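Local coordinates for protein putrescine aminotransferase (Halomonas elongata DSM 2581, PDB 6GWI) that probably transfers amino groups from amines such as putrescine to keto acids or aldehydes, using pyridoxal-5'-phosphate as cofactor, at residues H90-A93 and V94-A97; C201-A204 and L205-I209; A304-L307 and I308-G312; V343-R347 and D348-P352. All blocks are in the same frame, centred on the assembly; numbering follows the deposited sequence.

Interaction 1: residues H90-A93 and V94-A97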
ATOM      1  N   HIS B  90       9.351  17.265  -2.573  1.00 24.89           N
ATOM      2  CA  HIS B  90       9.509  17.588  -3.984  1.00 28.93           C
ATOM      3  C   HIS B  90       8.303  18.389  -4.431  1.00 20.08           C
ATOM      4  O   HIS B  90       7.276  18.414  -3.735  1.00 22.36           O
ATOM      5  CB  HIS B  90       9.686  16.323  -4.835  1.00 25.07           C
ATOM      6  CG  HIS B  90       8.717  15.230  -4.512  1.00 29.21           C
ATOM      7  ND1 HIS B  90       7.370  15.330  -4.776  1.00 32.76           N
ATOM      8  CD2 HIS B  90       8.900  14.011  -3.950  1.00 37.20           C
ATOM      9  CE1 HIS B  90       6.763  14.220  -4.395  1.00 34.72           C
ATOM     10  NE2 HIS B  90       7.669  13.404  -3.885  1.00 26.60           N
ATOM     11  N   PRO B  91       8.383  19.074  -5.571  1.00 27.65           N
ATOM     12  CA  PRO B  91       7.330  20.035  -5.956  1.00 34.53           C
ATOM     13  C   PRO B  91       5.955  19.394  -6.061  1.00 33.67           C
ATOM     14  O   PRO B  91       4.959  20.002  -5.641  1.00 25.12           O
ATOM     15  CB  PRO B  91       7.805  20.563  -7.320  1.00 31.08           C
ATOM     16  CG  PRO B  91       9.287  20.408  -7.283  1.00 28.28           C
ATOM     17  CD  PRO B  91       9.558  19.163  -6.466  1.00 33.56           C
ATOM     18  N   PRO B  92       5.835  18.191  -6.638  1.00 26.57           N
ATOM     19  CA  PRO B  92       4.493  17.583  -6.719  1.00 28.42           C
ATOM     20  C   PRO B  92       3.849  17.368  -5.360  1.00 21.76           C
ATOM     21  O   PRO B  92       2.668  17.690  -5.179  1.00 21.31           O
ATOM     22  CB  PRO B  92       4.752  16.259  -7.451  1.00 30.97           C
ATOM     23  CG  PRO B  92       5.972  16.536  -8.278  1.00 36.50           C
ATOM     24  CD  PRO B  92       6.831  17.403  -7.390  1.00 33.78           C
ATOM     25  N   ALA B  93       4.599  16.841  -4.390  1.00 21.16           N
ATOM     26  CA  ALA B  93       4.050  16.658  -3.052  1.00 26.54           C
ATOM     27  C   ALA B  93       3.581  17.982  -2.466  1.00 24.62           C
ATOM     28  O   ALA B  93       2.467  18.082  -1.936  1.00 20.42           O
ATOM     29  CB  ALA B  93       5.101  16.020  -2.143  1.00 21.09           C
ATOM     30  N   VAL B  94       4.407  19.023  -2.579  1.00 19.38           N
ATOM     31  CA  VAL B  94       4.050  20.322  -2.018  1.00 19.79           C
ATOM     32  C   VAL B  94       2.745  20.815  -2.628  1.00 22.48           C
ATOM     33  O   VAL B  94       1.804  21.195  -1.921  1.00 22.64           O
ATOM     34  CB  VAL B  94       5.189  21.334  -2.247  1.00 25.26           C
ATOM     35  CG1 VAL B  94       4.801  22.724  -1.729  1.00 27.51           C
ATOM     36  CG2 VAL B  94       6.471  20.849  -1.593  1.00 31.07           C
ATOM     37  N   ARG B  95       2.675  20.819  -3.959  1.00 20.65           N
ATOM     38  CA  ARG B  95       1.514  21.367  -4.651  1.00 24.52           C
ATOM     39  C   ARG B  95       0.268  20.518  -4.422  1.00 21.32           C
ATOM     40  O   ARG B  95      -0.832  21.061  -4.266  1.00 22.49           O
ATOM     41  CB  ARG B  95       1.846  21.498  -6.141  1.00 32.97           C
ATOM     42  CG  ARG B  95       2.939  22.544  -6.403  1.00 42.67           C
ATOM     43  CD  ARG B  95       3.294  22.710  -7.876  1.00109.31           C
ATOM     44  NE  ARG B  95       3.772  21.459  -8.462  1.00119.70           N
ATOM     45  CZ  ARG B  95       4.674  21.371  -9.437  1.00101.53           C
ATOM     46  NH1 ARG B  95       5.230  22.463  -9.948  1.00107.22           N
ATOM     47  NH2 ARG B  95       5.030  20.178  -9.895  1.00 64.54           N
ATOM     48  N   LEU B  96       0.411  19.190  -4.376  1.00 20.83           N
ATOM     49  CA  LEU B  96      -0.752  18.336  -4.144  1.00 22.60           C
ATOM     50  C   LEU B  96      -1.311  18.528  -2.736  1.00 20.63           C
ATOM     51  O   LEU B  96      -2.533  18.607  -2.554  1.00 23.78           O
ATOM     52  CB  LEU B  96      -0.384  16.868  -4.370  1.00 22.54           C
ATOM     53  CG  LEU B  96      -1.507  15.864  -4.096  1.00 21.27           C
ATOM     54  CD1 LEU B  96      -2.729  16.140  -4.968  1.00 21.21           C
ATOM     55  CD2 LEU B  96      -1.012  14.447  -4.303  1.00 20.80           C
ATOM     56  N   ALA B  97      -0.439  18.581  -1.729  1.00 20.21           N
ATOM     57  CA  ALA B  97      -0.900  18.810  -0.364  1.00 21.65           C
ATOM     58  C   ALA B  97      -1.610  20.153  -0.240  1.00 21.69           C
ATOM     59  O   ALA B  97      -2.620  20.271   0.464  1.00 22.27           O
ATOM     60  CB  ALA B  97       0.278  18.729   0.608  1.00 19.79           C
TER
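The amide of Leu-96 gives its hydrogen to the carbonyl of Pro-92, with N and O 2.8 Å apart, the shortest of four successive i to i+4 bonds at the start of helix 91-103. His-90 sits at the N-cap, and Pro-91 and Pro-92 follow it in the opening positions of the helix. Proline is well tolerated there, because the first amides of a helix have no carbonyl one turn back within it to bind. The other three bonds are close to straight: Val-94 N reaches His-90 O at 3.2 Å, while Arg-95 N bonds to Pro-91 O and Ala-97 N to Ala-93 O, each at 3.0 Å.

Side chains close over this backbone. Val-94 has CG1 anti to its backbone N (chi1 177°), which leaves CG2 beside that N and 3.3 Å from His-90 O. The Leu-96 side chain packs on Phe-113 of strand 108-114 and on helix 324-339. Val-33 of the second subunit packs against His-90 and Pro-91, and His-15 of that subunit against Ala-93, so this helix start lies in the dimer interface of a class-III aminotransferase. The side chain of His-90 is about 14 Å from a bound pyridoxal-5'-phosphate.

Arg-95 is poorly ordered and solvent-exposed, yet as modelled it bends at chi3 and folds back over Pro-91. One face of its guanidinium lies on that proline, whose CB stands over the centre of the group and 3.8 Å from NH2.

Interaction 2: residues C201-A204 and L205-I209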
ATOM      1  N   CYS B 201     -29.843   2.836  14.652  1.00 37.40           N
ATOM      2  CA  CYS B 201     -28.470   2.508  14.277  1.00 38.35           C
ATOM      3  C   CYS B 201     -27.476   3.518  14.835  1.00 34.34           C
ATOM      4  O   CYS B 201     -26.334   3.152  15.137  1.00 26.89           O
ATOM      5  CB  CYS B 201     -28.375   2.399  12.759  1.00 31.87           C
ATOM      6  SG  CYS B 201     -29.328   0.998  12.128  1.00 32.50           S
ATOM      7  N   ALA B 202     -27.879   4.784  14.974  1.00 31.43           N
ATOM      8  CA  ALA B 202     -27.041   5.757  15.669  1.00 25.89           C
ATOM      9  C   ALA B 202     -26.949   5.440  17.158  1.00 23.60           C
ATOM     10  O   ALA B 202     -25.882   5.585  17.765  1.00 27.59           O
ATOM     11  CB  ALA B 202     -27.583   7.171  15.458  1.00 31.64           C
ATOM     12  N   GLU B 203     -28.064   5.032  17.773  1.00 31.39           N
ATOM     13  CA  GLU B 203     -28.035   4.681  19.190  1.00 27.90           C
ATOM     14  C   GLU B 203     -27.146   3.471  19.446  1.00 29.18           C
ATOM     15  O   GLU B 203     -26.606   3.321  20.548  1.00 26.24           O
ATOM     16  CB  GLU B 203     -29.453   4.420  19.701  1.00 26.22           C
ATOM     17  CG  GLU B 203     -29.532   4.037  21.180  1.00 64.22           C
ATOM     18  CD  GLU B 203     -28.781   4.997  22.093  1.00 56.92           C
ATOM     19  OE1 GLU B 203     -28.651   6.189  21.741  1.00 51.02           O
ATOM     20  OE2 GLU B 203     -28.323   4.557  23.169  1.00 58.55           O
ATOM     21  N   ALA B 204     -26.984   2.599  18.446  1.00 30.66           N
ATOM     22  CA  ALA B 204     -26.083   1.462  18.594  1.00 28.75           C
ATOM     23  C   ALA B 204     -24.660   1.917  18.883  1.00 35.98           C
ATOM     24  O   ALA B 204     -23.929   1.236  19.613  1.00 30.66           O
ATOM     25  CB  ALA B 204     -26.111   0.596  17.333  1.00 28.50           C
ATOM     26  N   LEU B 205     -24.245   3.054  18.319  1.00 23.29           N
ATOM     27  CA  LEU B 205     -22.924   3.593  18.624  1.00 25.24           C
ATOM     28  C   LEU B 205     -22.807   3.947  20.102  1.00 28.15           C
ATOM     29  O   LEU B 205     -21.841   3.563  20.771  1.00 23.42           O
ATOM     30  CB  LEU B 205     -22.642   4.820  17.758  1.00 22.19           C
ATOM     31  CG  LEU B 205     -21.328   5.535  18.074  1.00 23.70           C
ATOM     32  CD1 LEU B 205     -20.140   4.590  17.856  1.00 21.72           C
ATOM     33  CD2 LEU B 205     -21.173   6.797  17.241  1.00 28.00           C
ATOM     34  N   GLU B 206     -23.783   4.689  20.629  1.00 29.60           N
ATOM     35  CA  GLU B 206     -23.760   5.023  22.049  1.00 32.31           C
ATOM     36  C   GLU B 206     -23.723   3.760  22.900  1.00 22.53           C
ATOM     37  O   GLU B 206     -22.981   3.687  23.887  1.00 25.73           O
ATOM     38  CB  GLU B 206     -24.975   5.874  22.416  1.00 41.17           C
ATOM     39  CG  GLU B 206     -25.086   6.150  23.908  1.00 41.51           C
ATOM     40  CD  GLU B 206     -25.849   7.424  24.219  1.00 39.36           C
ATOM     41  OE1 GLU B 206     -26.914   7.648  23.608  1.00 36.91           O
ATOM     42  OE2 GLU B 206     -25.374   8.210  25.068  1.00 41.40           O
ATOM     43  N   GLU B 207     -24.525   2.755  22.535  1.00 24.93           N
ATOM     44  CA  GLU B 207     -24.534   1.509  23.289  1.00 35.92           C
ATOM     45  C   GLU B 207     -23.147   0.881  23.314  1.00 27.20           C
ATOM     46  O   GLU B 207     -22.672   0.442  24.368  1.00 26.98           O
ATOM     47  CB  GLU B 207     -25.545   0.534  22.681  1.00 48.33           C
ATOM     48  CG  GLU B 207     -26.990   1.010  22.729  1.00 85.09           C
ATOM     49  CD  GLU B 207     -27.913   0.167  21.867  1.00112.46           C
ATOM     50  OE1 GLU B 207     -27.629  -1.036  21.686  1.00119.04           O
ATOM     51  OE2 GLU B 207     -28.926   0.708  21.372  1.00136.50           O
ATOM     52  N   LYS B 208     -22.469   0.851  22.166  1.00 25.82           N
ATOM     53  CA  LYS B 208     -21.150   0.236  22.122  1.00 21.39           C
ATOM     54  C   LYS B 208     -20.166   1.020  22.983  1.00 27.66           C
ATOM     55  O   LYS B 208     -19.358   0.432  23.712  1.00 24.50           O
ATOM     56  CB  LYS B 208     -20.647   0.172  20.683  1.00 21.68           C
ATOM     57  CG  LYS B 208     -19.502  -0.802  20.486  1.00 31.22           C
ATOM     58  CD  LYS B 208     -20.064  -2.214  20.574  1.00 31.85           C
ATOM     59  CE  LYS B 208     -19.181  -3.200  21.284  1.00 45.82           C
ATOM     60  NZ  LYS B 208     -19.800  -4.552  21.143  1.00 43.76           N
ATOM     61  N   ILE B 209     -20.224   2.354  22.906  1.00 22.63           N
ATOM     62  CA  ILE B 209     -19.368   3.208  23.726  1.00 21.50           C
ATOM     63  C   ILE B 209     -19.555   2.886  25.204  1.00 24.20           C
ATOM     64  O   ILE B 209     -18.584   2.689  25.944  1.00 22.58           O
ATOM     65  CB  ILE B 209     -19.663   4.691  23.426  1.00 28.60           C
ATOM     66  CG1 ILE B 209     -19.190   5.043  22.011  1.00 26.66           C
ATOM     67  CG2 ILE B 209     -19.019   5.608  24.458  1.00 22.42           C
ATOM     68  CD1 ILE B 209     -19.745   6.352  21.482  1.00 30.56           C
TER
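Glu-203 and Glu-206, one helical turn apart, send their carboxylates across one another at a slant, the two planes 49° apart. OE1 of Glu-203 comes to 2.9 Å from OE1 of Glu-206, a very short approach for two acceptors, and one that would be expected to favour a proton on one of the two groups. Glu-203 gets there because its CG is anti to the backbone N and the chain then bends at chi2 (51°), curling the carboxylate over CB of Glu-206. The other oxygen of Glu-206 is well provided for: OE2 forms a salt bridge with Lys-248 and a hydrogen bond with Tyr-249, which would offset part of the repulsion.

These residues lie in helix 194-212, which covers one side of the parallel sheet of the aminotransferase fold. Leu-205 and Lys-208 rest their side chains on strands 142-146 and 177-180, while Ala-202 and Leu-205 also meet helix 238-248.

Glu-207 meets Glu-203 differently, their side chains crossing at nearly a right angle with carboxylate planes 40° apart. As modelled, for Glu-207 is poorly ordered, its OE2 approaches the methylene CG of Glu-203 at 3.4 Å and stays 4.3 Å from Glu-203 OE2. In the backbone, Glu-207 N donates to Glu-203 O at 2.9 Å, and one residue further on Lys-208 N binds Ala-204 O at 3.0 Å. Lys-208 extends its ammonium out from the helix to a salt bridge with Glu-211.

Interaction 3: residues A304-L307 and I308-G312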
ATOM      1  N   ALA B 304      -3.497  16.715  14.288  1.00 25.15           N
ATOM      2  CA  ALA B 304      -2.227  17.208  13.766  1.00 26.43           C
ATOM      3  C   ALA B 304      -1.437  17.957  14.834  1.00 28.87           C
ATOM      4  O   ALA B 304      -0.217  17.787  14.950  1.00 26.10           O
ATOM      5  CB  ALA B 304      -2.481  18.108  12.557  1.00 25.24           C
ATOM      6  N   GLU B 305      -2.112  18.795  15.622  1.00 25.96           N
ATOM      7  CA  GLU B 305      -1.400  19.635  16.580  1.00 34.70           C
ATOM      8  C   GLU B 305      -0.759  18.805  17.686  1.00 29.09           C
ATOM      9  O   GLU B 305       0.349  19.113  18.137  1.00 21.80           O
ATOM     10  CB  GLU B 305      -2.350  20.674  17.172  1.00 48.08           C
ATOM     11  CG  GLU B 305      -2.580  21.872  16.262  1.00 74.37           C
ATOM     12  CD  GLU B 305      -1.319  22.677  16.012  1.00 92.14           C
ATOM     13  OE1 GLU B 305      -0.623  23.022  16.991  1.00 89.73           O
ATOM     14  OE2 GLU B 305      -1.019  22.959  14.831  1.00 88.96           O
ATOM     15  N   THR B 306      -1.443  17.765  18.156  1.00 24.81           N
ATOM     16  CA  THR B 306      -0.849  16.903  19.171  1.00 27.57           C
ATOM     17  C   THR B 306       0.355  16.153  18.609  1.00 24.65           C
ATOM     18  O   THR B 306       1.424  16.128  19.230  1.00 26.70           O
ATOM     19  CB  THR B 306      -1.903  15.944  19.719  1.00 33.44           C
ATOM     20  OG1 THR B 306      -2.867  16.696  20.467  1.00 24.25           O
ATOM     21  CG2 THR B 306      -1.273  14.903  20.628  1.00 33.03           C
ATOM     22  N   LEU B 307       0.209  15.547  17.425  1.00 22.83           N
ATOM     23  CA  LEU B 307       1.335  14.846  16.813  1.00 25.41           C
ATOM     24  C   LEU B 307       2.517  15.786  16.589  1.00 20.96           C
ATOM     25  O   LEU B 307       3.664  15.443  16.898  1.00 24.54           O
ATOM     26  CB  LEU B 307       0.911  14.206  15.488  1.00 29.03           C
ATOM     27  CG  LEU B 307      -0.114  13.071  15.537  1.00 27.95           C
ATOM     28  CD1 LEU B 307      -0.421  12.563  14.131  1.00 30.18           C
ATOM     29  CD2 LEU B 307       0.386  11.935  16.414  1.00 26.44           C
ATOM     30  N   ILE B 308       2.257  16.983  16.062  1.00 22.23           N
ATOM     31  CA  ILE B 308       3.349  17.906  15.765  1.00 29.65           C
ATOM     32  C   ILE B 308       4.000  18.392  17.054  1.00 41.94           C
ATOM     33  O   ILE B 308       5.218  18.281  17.233  1.00 28.41           O
ATOM     34  CB  ILE B 308       2.839  19.085  14.915  1.00 23.20           C
ATOM     35  CG1 ILE B 308       2.387  18.589  13.540  1.00 21.62           C
ATOM     36  CG2 ILE B 308       3.935  20.136  14.756  1.00 39.02           C
ATOM     37  CD1 ILE B 308       1.634  19.611  12.732  1.00 24.75           C
ATOM     38  N   GLU B 309       3.195  18.928  17.976  1.00 30.85           N
ATOM     39  CA  GLU B 309       3.736  19.631  19.133  1.00 23.20           C
ATOM     40  C   GLU B 309       4.239  18.687  20.214  1.00 26.50           C
ATOM     41  O   GLU B 309       5.155  19.045  20.964  1.00 27.96           O
ATOM     42  CB  GLU B 309       2.667  20.549  19.733  1.00 28.07           C
ATOM     43  CG  GLU B 309       2.294  21.739  18.866  1.00 41.36           C
ATOM     44  CD  GLU B 309       3.490  22.597  18.505  1.00 46.62           C
ATOM     45  OE1 GLU B 309       3.613  22.977  17.322  1.00 44.20           O
ATOM     46  OE2 GLU B 309       4.319  22.870  19.398  1.00 40.21           O
ATOM     47  N   GLU B 310       3.654  17.494  20.316  1.00 29.62           N
ATOM     48  CA  GLU B 310       3.959  16.573  21.398  1.00 28.07           C
ATOM     49  C   GLU B 310       4.693  15.320  20.947  1.00 26.79           C
ATOM     50  O   GLU B 310       5.342  14.675  21.776  1.00 28.50           O
ATOM     51  CB  GLU B 310       2.663  16.134  22.102  1.00 39.45           C
ATOM     52  CG  GLU B 310       1.661  17.254  22.371  1.00 42.93           C
ATOM     53  CD  GLU B 310       2.221  18.375  23.223  1.00 71.15           C
ATOM     54  OE1 GLU B 310       3.141  18.116  24.028  1.00 77.71           O
ATOM     55  OE2 GLU B 310       1.737  19.518  23.085  1.00 79.10           O
ATOM     56  N   GLY B 311       4.620  14.968  19.665  1.00 25.73           N
ATOM     57  CA  GLY B 311       4.965  13.629  19.236  1.00 33.34           C
ATOM     58  C   GLY B 311       6.384  13.394  18.785  1.00 34.42           C
ATOM     59  O   GLY B 311       6.797  12.234  18.683  1.00 31.04           O
ATOM     60  N   GLY B 312       7.153  14.443  18.515  1.00 28.28           N
ATOM     61  CA  GLY B 312       8.477  14.222  17.958  1.00 27.22           C
ATOM     62  C   GLY B 312       8.373  13.559  16.600  1.00 27.75           C
ATOM     63  O   GLY B 312       7.547  13.937  15.761  1.00 21.00           O
TER
HETATM   64  O   HOH W   1       4.715  13.015  15.699  1.00 22.97           O
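Ile-308 donates its amide to Ala-304 O, with N 2.8 Å from the oxygen, and lays its side chain over the same carbonyl. CG1, anti to the carbonyl carbon of Ile-308 and beside its N, stands 3.1 Å from Ala-304 O, and CD1 continues past it to meet Ala-304 CB. The Ile-308 side chain also packs on Arg-110 of strand 108-114 and on Phe-22 of the second subunit. An alanine here would lack everything beyond CB, which would probably leave a gap facing Phe-22 of that subunit and uncover Ala-304.

Glu-309 N binds Glu-305 O at 2.9 Å. The two glutamates run side by side in the same direction, their carboxylates almost parallel (9° between planes) and their OE1 atoms 4.2 Å apart. Glu-310 follows with its N 2.8 Å from Thr-306 O, and its CG crosses near CG2 of Thr-306 at a slant. Gly-311 N reaches Leu-307 O at 3.0 Å, but from well above the carbonyl plane, in a hydrogen bond far from straight. A side chain at this glycine would run into that carbonyl, and Arg-130 binds Gly-311 O. Gly-312 then takes a positive phi (63°), which suits glycine and turns the chain out of helix 301-311. A water 2.9 Å from Leu-307 O also lies near Gly-312 O and can link the two carbonyls.

Two acids held side by side should repel, and the weak, long ion pairs of Glu-305 with Arg-110 and of Glu-309 with Lys-23 of the second subunit probably offset this in part.

Interaction 4: residues V343-R347 and D348-P352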
ATOM      1  N   VAL B 343     -17.582  18.153 -10.150  1.00 32.29           N
ATOM      2  CA  VAL B 343     -18.326  17.900  -8.915  1.00 27.26           C
ATOM      3  C   VAL B 343     -19.684  18.597  -8.958  1.00 37.24           C
ATOM      4  O   VAL B 343     -20.720  17.996  -8.659  1.00 34.59           O
ATOM      5  CB  VAL B 343     -17.509  18.334  -7.685  1.00 34.08           C
ATOM      6  CG1 VAL B 343     -18.301  18.073  -6.399  1.00 34.62           C
ATOM      7  CG2 VAL B 343     -16.165  17.614  -7.650  1.00 40.10           C
ATOM      8  N   ASP B 344     -19.688  19.883  -9.349  1.00 31.14           N
ATOM      9  CA  ASP B 344     -20.925  20.653  -9.450  1.00 52.56           C
ATOM     10  C   ASP B 344     -21.936  19.956 -10.332  1.00 42.49           C
ATOM     11  O   ASP B 344     -23.150  20.108 -10.159  1.00 52.44           O
ATOM     12  CB  ASP B 344     -20.660  22.024 -10.071  1.00 77.77           C
ATOM     13  CG  ASP B 344     -19.671  22.853  -9.301  1.00 67.92           C
ATOM     14  OD1 ASP B 344     -19.859  23.012  -8.080  1.00 53.10           O
ATOM     15  OD2 ASP B 344     -18.706  23.352  -9.918  1.00 65.25           O
ATOM     16  N   ARG B 345     -21.430  19.186 -11.286  1.00 43.67           N
ATOM     17  CA  ARG B 345     -22.128  18.587 -12.413  1.00 52.10           C
ATOM     18  C   ARG B 345     -22.771  17.253 -12.063  1.00 42.18           C
ATOM     19  O   ARG B 345     -23.906  16.986 -12.475  1.00 30.75           O
ATOM     20  CB  ARG B 345     -21.088  18.459 -13.518  1.00 95.56           C
ATOM     21  CG  ARG B 345     -21.451  17.831 -14.802  1.00120.72           C
ATOM     22  CD  ARG B 345     -20.200  17.885 -15.693  1.00119.60           C
ATOM     23  NE  ARG B 345     -19.639  19.223 -15.915  1.00124.40           N
ATOM     24  CZ  ARG B 345     -20.026  20.038 -16.896  1.00124.74           C
ATOM     25  NH1 ARG B 345     -20.993  19.662 -17.720  1.00117.83           N
ATOM     26  NH2 ARG B 345     -19.459  21.228 -17.051  1.00114.23           N
ATOM     27  N   VAL B 346     -22.062  16.414 -11.309  1.00 44.56           N
ATOM     28  CA  VAL B 346     -22.687  15.262 -10.662  1.00 37.60           C
ATOM     29  C   VAL B 346     -23.868  15.720  -9.815  1.00 31.65           C
ATOM     30  O   VAL B 346     -24.961  15.142  -9.867  1.00 35.08           O
ATOM     31  CB  VAL B 346     -21.642  14.509  -9.817  1.00 32.80           C
ATOM     32  CG1 VAL B 346     -22.277  13.378  -9.017  1.00 40.63           C
ATOM     33  CG2 VAL B 346     -20.528  13.989 -10.717  1.00 31.38           C
ATOM     34  N   ARG B 347     -23.658  16.766  -9.010  1.00 27.21           N
ATOM     35  CA  ARG B 347     -24.682  17.200  -8.065  1.00 37.39           C
ATOM     36  C   ARG B 347     -25.891  17.805  -8.773  1.00 37.44           C
ATOM     37  O   ARG B 347     -27.035  17.552  -8.378  1.00 35.70           O
ATOM     38  CB  ARG B 347     -24.093  18.209  -7.078  1.00 40.43           C
ATOM     39  CG  ARG B 347     -25.071  18.628  -5.989  1.00 51.98           C
ATOM     40  CD  ARG B 347     -24.456  19.596  -4.981  1.00 69.64           C
ATOM     41  NE  ARG B 347     -23.996  20.840  -5.598  1.00 79.21           N
ATOM     42  CZ  ARG B 347     -22.721  21.156  -5.826  1.00 77.16           C
ATOM     43  NH1 ARG B 347     -21.741  20.327  -5.487  1.00 70.48           N
ATOM     44  NH2 ARG B 347     -22.426  22.317  -6.392  1.00 57.70           N
ATOM     45  N   ASP B 348     -25.663  18.620  -9.809  1.00 50.68           N
ATOM     46  CA  ASP B 348     -26.735  19.396 -10.422  1.00 46.21           C
ATOM     47  C   ASP B 348     -27.250  18.818 -11.734  1.00 54.41           C
ATOM     48  O   ASP B 348     -28.362  19.166 -12.147  1.00 57.86           O
ATOM     49  CB  ASP B 348     -26.277  20.839 -10.686  1.00 42.21           C
ATOM     50  CG  ASP B 348     -25.904  21.580  -9.419  1.00 41.92           C
ATOM     51  OD1 ASP B 348     -26.398  21.200  -8.337  1.00 41.41           O
ATOM     52  OD2 ASP B 348     -25.133  22.559  -9.510  1.00 41.92           O
ATOM     53  N   ASP B 349     -26.481  17.956 -12.401  1.00 42.77           N
ATOM     54  CA  ASP B 349     -26.847  17.479 -13.732  1.00 34.54           C
ATOM     55  C   ASP B 349     -26.919  15.959 -13.774  1.00 42.06           C
ATOM     56  O   ASP B 349     -28.018  15.408 -13.871  1.00 37.47           O
ATOM     57  CB  ASP B 349     -25.851  18.022 -14.761  1.00 46.59           C
ATOM     58  CG  ASP B 349     -26.093  17.479 -16.156  1.00 49.74           C
ATOM     59  OD1 ASP B 349     -27.161  16.875 -16.388  1.00 56.74           O
ATOM     60  OD2 ASP B 349     -25.209  17.649 -17.022  1.00 47.14           O
ATOM     61  N   LEU B 350     -25.787  15.258 -13.697  1.00 32.63           N
ATOM     62  CA  LEU B 350     -25.785  13.821 -13.948  1.00 35.18           C
ATOM     63  C   LEU B 350     -26.443  13.050 -12.808  1.00 35.49           C
ATOM     64  O   LEU B 350     -27.115  12.040 -13.046  1.00 38.08           O
ATOM     65  CB  LEU B 350     -24.351  13.344 -14.177  1.00 32.90           C
ATOM     66  CG  LEU B 350     -23.646  14.053 -15.338  1.00 47.60           C
ATOM     67  CD1 LEU B 350     -22.167  13.693 -15.388  1.00 54.27           C
ATOM     68  CD2 LEU B 350     -24.318  13.738 -16.672  1.00 51.00           C
ATOM     69  N   GLY B 351     -26.266  13.505 -11.571  1.00 42.19           N
ATOM     70  CA  GLY B 351     -26.863  12.847 -10.434  1.00 29.68           C
ATOM     71  C   GLY B 351     -28.375  12.811 -10.514  1.00 39.49           C
ATOM     72  O   GLY B 351     -28.996  11.744 -10.475  1.00 37.44           O
ATOM     73  N   PRO B 352     -29.002  13.985 -10.613  1.00 47.02           N
ATOM     74  CA  PRO B 352     -30.462  14.009 -10.796  1.00 47.60           C
ATOM     75  C   PRO B 352     -30.925  13.284 -12.045  1.00 34.89           C
ATOM     76  O   PRO B 352     -31.988  12.652 -12.028  1.00 35.55           O
ATOM     77  CB  PRO B 352     -30.778  15.511 -10.858  1.00 36.72           C
ATOM     78  CG  PRO B 352     -29.699  16.144 -10.042  1.00 32.33           C
ATOM     79  CD  PRO B 352     -28.460  15.323 -10.311  1.00 32.75           C
TER
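CG of Arg-347 is anti to its backbone N (chi1 -175°), and the bend at chi3 turns the guanidinium back along the helix toward Asp-344, with Asp-348 alongside. CG of Asp-348 is anti to its own carbonyl carbon (chi1 -62°), which sends the carboxylate the same way as the arginine. NH2 of Arg-347 bonds to OD1 of Asp-344 at 3.1 Å, on the lone pair that points away from the other oxygen. With Asp-348 the pairing is looser: Arg-347 NE lies 3.7 Å from Asp-348 OD1, a long salt bridge in which the guanidinium and carboxylate planes are nearly perpendicular (84°). Arg-347 NH1 has a separate partner, Gly-266 O. A leucine in place of Arg-347 would probably leave the two aspartates without their shared cation and Gly-266 O without this donor.

Just beyond this salt-bridge network, helix 342-359 widens into a pi-type turn. Arg-345 O is gripped twice, by Asp-349 N and by Leu-350 N, each at 2.8 Å, and Val-346 O takes Gly-351 N from five residues on at 2.7 Å. Gly-351 suits the place, since a side chain there would collide with Val-346 O. Pro-352, with no N-H to give, puts CD 3.3 Å from Arg-347 O, and the helix kinks at this point. Val-346 packs on Leu-375 and Leu-425, in loops of the C-terminal part of the chain. Asp-349 OD1 forms a salt bridge with Arg-429 at the start of helix 429-450.

How the interactions relate
Each interaction lies within or at the end of a single helix, and along the chain they come in series: helix 91-103, helix 194-212, helix 301-311 and helix 342-359. Interactions 1 and 3 are nearest, their centres about 22 Å apart; their helices both meet strand 108-114 and both touch the second subunit, so together they join the dimer interface to the same strand. Interaction 2 is about 40 Å from interaction 1, centre to centre, on the helix layer over the parallel sheet. Interaction 4 is about 39 Å from interaction 3 by the same measure, packing towards C-terminal loops. Thus two of the four lie at the dimer interface and two pack within the subunit.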